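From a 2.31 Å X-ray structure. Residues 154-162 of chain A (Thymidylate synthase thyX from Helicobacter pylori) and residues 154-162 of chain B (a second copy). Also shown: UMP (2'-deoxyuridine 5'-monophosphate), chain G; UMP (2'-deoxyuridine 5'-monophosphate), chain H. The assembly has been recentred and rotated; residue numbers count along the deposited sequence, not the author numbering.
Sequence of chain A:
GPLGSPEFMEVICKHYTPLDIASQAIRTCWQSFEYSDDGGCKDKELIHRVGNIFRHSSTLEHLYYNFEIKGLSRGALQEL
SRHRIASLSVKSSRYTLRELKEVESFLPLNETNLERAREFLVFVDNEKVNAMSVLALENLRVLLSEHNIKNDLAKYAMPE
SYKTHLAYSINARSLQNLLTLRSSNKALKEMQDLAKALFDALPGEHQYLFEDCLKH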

# COMPACT_ATOMS: atom_id res chain seq x y z
N ALA A 154 4.68 -27.78 -17.82
CA ALA A 154 6.12 -27.84 -18.05
C ALA A 154 6.88 -26.88 -17.13
O ALA A 154 7.95 -27.22 -16.62
CB ALA A 154 6.44 -27.59 -19.52
N LYS A 155 6.31 -25.70 -16.87
CA LYS A 155 6.98 -24.70 -16.01
C LYS A 155 7.45 -25.25 -14.64
O LYS A 155 8.34 -24.68 -14.03
CB LYS A 155 6.11 -23.44 -15.85
CG LYS A 155 4.86 -23.65 -14.99
CD LYS A 155 3.93 -22.44 -15.04
CE LYS A 155 4.10 -21.54 -13.81
NZ LYS A 155 5.40 -20.82 -13.81
N TYR A 156 6.86 -26.36 -14.19
CA TYR A 156 7.29 -27.05 -12.96
C TYR A 156 8.72 -27.60 -13.02
O TYR A 156 9.35 -27.81 -11.99
CB TYR A 156 6.29 -28.14 -12.57
CG TYR A 156 5.08 -27.50 -11.94
CD1 TYR A 156 4.11 -26.88 -12.73
CD2 TYR A 156 4.95 -27.44 -10.55
CE1 TYR A 156 3.02 -26.24 -12.16
CE2 TYR A 156 3.85 -26.79 -9.97
CZ TYR A 156 2.89 -26.19 -10.78
OH TYR A 156 1.79 -25.54 -10.23
N ALA A 157 9.23 -27.81 -14.22
CA ALA A 157 10.59 -28.33 -14.37
C ALA A 157 11.63 -27.23 -14.57
O ALA A 157 12.80 -27.49 -14.71
CB ALA A 157 10.64 -29.30 -15.54
N MET A 158 11.19 -25.98 -14.61
CA MET A 158 12.08 -24.88 -14.93
C MET A 158 13.00 -24.51 -13.76
O MET A 158 12.55 -24.42 -12.62
CB MET A 158 11.24 -23.70 -15.39
CG MET A 158 11.98 -22.41 -15.64
SD MET A 158 10.81 -21.17 -16.23
CE MET A 158 9.65 -21.15 -14.87
N PRO A 159 14.29 -24.28 -14.03
CA PRO A 159 15.20 -23.89 -12.95
C PRO A 159 15.03 -22.41 -12.61
O PRO A 159 14.59 -21.61 -13.45
CB PRO A 159 16.58 -24.12 -13.58
CG PRO A 159 16.37 -23.69 -14.99
CD PRO A 159 14.97 -24.25 -15.34
N GLU A 160 15.37 -22.03 -11.39
CA GLU A 160 15.26 -20.64 -10.96
C GLU A 160 16.21 -19.69 -11.70
O GLU A 160 15.99 -18.49 -11.71
CB GLU A 160 15.48 -20.51 -9.46
CG GLU A 160 14.55 -21.37 -8.65
CD GLU A 160 13.58 -20.54 -7.83
OE1 GLU A 160 14.05 -19.58 -7.17
OE2 GLU A 160 12.37 -20.87 -7.84
N SER A 161 17.25 -20.22 -12.32
CA SER A 161 18.15 -19.37 -13.07
C SER A 161 17.57 -18.95 -14.42
O SER A 161 18.20 -18.20 -15.16
CB SER A 161 19.51 -20.04 -13.26
OG SER A 161 19.36 -21.30 -13.87
N TYR A 162 16.38 -19.42 -14.74
CA TYR A 162 15.75 -19.07 -16.00
C TYR A 162 15.52 -17.55 -16.09
O TYR A 162 15.05 -16.92 -15.15
CB TYR A 162 14.43 -19.78 -16.14
CG TYR A 162 13.96 -19.83 -17.57
CD1 TYR A 162 13.14 -18.84 -18.10
CD2 TYR A 162 14.37 -20.86 -18.41
CE1 TYR A 162 12.73 -18.89 -19.43
CE2 TYR A 162 13.97 -20.92 -19.73
CZ TYR A 162 13.15 -19.94 -20.23
OH TYR A 162 12.75 -20.02 -21.55
N ALA B 154 23.76 -22.63 -5.24
CA ALA B 154 23.05 -23.84 -5.63
C ALA B 154 21.59 -23.58 -6.00
O ALA B 154 21.06 -24.21 -6.92
CB ALA B 154 23.17 -24.91 -4.54
N LYS B 155 20.96 -22.63 -5.32
CA LYS B 155 19.55 -22.33 -5.51
C LYS B 155 19.23 -22.05 -6.98
O LYS B 155 18.10 -22.20 -7.41
CB LYS B 155 19.13 -21.14 -4.64
CG LYS B 155 19.80 -19.82 -5.03
CD LYS B 155 19.62 -18.77 -3.94
CE LYS B 155 18.41 -17.83 -4.23
NZ LYS B 155 17.08 -18.53 -4.30
N TYR B 156 20.24 -21.65 -7.74
CA TYR B 156 20.09 -21.37 -9.15
C TYR B 156 19.72 -22.61 -9.97
O TYR B 156 19.12 -22.48 -11.05
CB TYR B 156 21.35 -20.69 -9.70
CG TYR B 156 21.33 -19.23 -9.37
CD1 TYR B 156 21.61 -18.80 -8.07
CD2 TYR B 156 20.95 -18.29 -10.32
CE1 TYR B 156 21.56 -17.45 -7.73
CE2 TYR B 156 20.91 -16.93 -9.99
CZ TYR B 156 21.20 -16.52 -8.70
OH TYR B 156 21.14 -15.18 -8.36
N ALA B 157 20.05 -23.79 -9.46
CA ALA B 157 19.71 -25.05 -10.14
C ALA B 157 18.45 -25.67 -9.56
O ALA B 157 18.13 -26.82 -9.85
CB ALA B 157 20.87 -26.03 -10.05
N MET B 158 17.74 -24.91 -8.74
CA MET B 158 16.54 -25.42 -8.10
C MET B 158 15.35 -25.32 -9.06
O MET B 158 15.19 -24.30 -9.73
CB MET B 158 16.28 -24.64 -6.81
CG MET B 158 14.95 -24.89 -6.16
SD MET B 158 14.87 -24.13 -4.52
CE MET B 158 15.19 -22.40 -4.88
N PRO B 159 14.52 -26.38 -9.14
CA PRO B 159 13.31 -26.36 -9.98
C PRO B 159 12.15 -25.66 -9.29
O PRO B 159 12.01 -25.69 -8.07
CB PRO B 159 12.98 -27.85 -10.15
CG PRO B 159 13.43 -28.46 -8.88
CD PRO B 159 14.69 -27.68 -8.48
N GLU B 160 11.28 -25.06 -10.09
CA GLU B 160 10.18 -24.30 -9.53
C GLU B 160 9.13 -25.16 -8.82
O GLU B 160 8.28 -24.63 -8.08
CB GLU B 160 9.58 -23.37 -10.59
CG GLU B 160 10.53 -22.21 -10.95
CD GLU B 160 9.81 -20.89 -11.26
OE1 GLU B 160 8.56 -20.90 -11.38
OE2 GLU B 160 10.50 -19.84 -11.36
N SER B 161 9.21 -26.47 -9.01
CA SER B 161 8.32 -27.39 -8.31
C SER B 161 8.76 -27.58 -6.86
O SER B 161 8.10 -28.26 -6.09
CB SER B 161 8.29 -28.75 -9.00
OG SER B 161 9.61 -29.19 -9.24
N TYR B 162 9.89 -27.00 -6.49
CA TYR B 162 10.39 -27.18 -5.13
C TYR B 162 9.41 -26.61 -4.12
O TYR B 162 8.89 -25.51 -4.29
CB TYR B 162 11.76 -26.52 -4.98
CG TYR B 162 12.54 -27.02 -3.80
CD1 TYR B 162 12.53 -26.32 -2.60
CD2 TYR B 162 13.27 -28.19 -3.87
CE1 TYR B 162 13.24 -26.77 -1.50
CE2 TYR B 162 13.99 -28.65 -2.78
CZ TYR B 162 13.98 -27.94 -1.60
OH TYR B 162 14.69 -28.39 -0.52
N1 UMP G . 1.73 -13.99 -12.80
C2 UMP G . 0.77 -14.31 -11.85
N3 UMP G . -0.25 -15.18 -12.19
C4 UMP G . -0.30 -15.73 -13.46
C5 UMP G . 0.67 -15.41 -14.41
C6 UMP G . 1.68 -14.54 -14.06
O2 UMP G . 0.84 -13.81 -10.72
O4 UMP G . -1.20 -16.51 -13.74
C1' UMP G . 2.81 -13.09 -12.42
C2' UMP G . 3.75 -13.88 -11.51
C3' UMP G . 5.14 -13.51 -12.02
C4' UMP G . 4.91 -13.14 -13.47
O3' UMP G . 5.60 -12.38 -11.32
O4' UMP G . 3.56 -12.71 -13.55
C5' UMP G . 5.12 -14.33 -14.41
O5' UMP G . 4.54 -15.48 -13.83
P UMP G . 4.43 -16.92 -14.53
OP1 UMP G . 5.84 -17.35 -14.79
OP2 UMP G . 3.58 -16.86 -15.77
OP3 UMP G . 3.75 -17.87 -13.59
N1 UMP H . 13.57 -13.27 0.36
C2 UMP H . 14.01 -12.07 -0.17
N3 UMP H . 15.35 -11.75 -0.14
C4 UMP H . 16.26 -12.64 0.42
C5 UMP H . 15.81 -13.85 0.95
C6 UMP H . 14.46 -14.16 0.91
O2 UMP H . 13.20 -11.29 -0.67
O4 UMP H . 17.45 -12.35 0.43
C1' UMP H . 12.14 -13.57 0.28
C2' UMP H . 11.81 -13.92 -1.18
C3' UMP H . 11.02 -15.21 -1.09
C4' UMP H . 11.40 -15.78 0.27
O3' UMP H . 9.63 -14.94 -1.12
O4' UMP H . 11.86 -14.70 1.07
C5' UMP H . 12.50 -16.83 0.13
O5' UMP H . 13.49 -16.36 -0.76
P UMP H . 14.84 -17.21 -1.06
OP1 UMP H . 14.42 -18.59 -1.50
OP2 UMP H . 15.73 -17.27 0.17
OP3 UMP H . 15.61 -16.51 -2.12

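The two stretches, identical in sequence, run antiparallel past each other about a near-twofold relation centred on Pro A159 and Pro B159, whose CA atoms lie 4.3 Å apart. Each chain leaves a short 3-10 segment, extends through Met A158 and Pro A159, or Met B158 and Pro B159, and then folds into a type I turn, from Pro A159 to Tyr A162 and from Pro B159 to Tyr B162, closed by Tyr A162 N to Pro A159 O at 3.1 Å and Tyr B162 N to Pro B159 O at 3.0 Å. At the crossing the backbones form a single beta bridge. Glu A160 N donates to Met B158 O (2.8 Å), and Glu B160 N returns the bond to Met A158 O (2.9 Å). Proline has no amide hydrogen to offer, but its CA approaches the same carbonyls, with Pro A159 CA 3.2 Å from Met B158 O and Pro B159 CA 3.4 Å from Met A158 O. Farther out, weak hydrogen bonds join Ser A161 N to Tyr B156 O (3.2 Å) and Ser B161 N to Tyr A156 O (3.3 Å).

The serines also place their CB atoms at the edges of the opposing tyrosine rings, 3.7 Å from Ser A161 CB to Tyr B156 CD2. Glu A160 and Glu B160 bury the most surface here. Met A158 CE packs 3.6 Å from Glu B160 CD, a nonpolar methyl against a carboxylate carbon. Lys A155 NZ forms a long salt bridge with Glu B160 OE1 (4.0 Å), whereas the reciprocal pair, Glu A160 OE1 and Lys B155 NZ, stands at 4.3 Å, beyond salt-bridge range. Each lysine also makes a weak hydrogen bond to nucleotide phosphate: Lys A155 NZ to OP3 of UMP G (3.4 Å) and Lys B155 NZ to OP3 of UMP H (3.3 Å). Lys A155 thus joins the carboxylate of Glu B160 to one nucleotide phosphate, whereas Lys B155 holds its phosphate with Glu A160 only nearby.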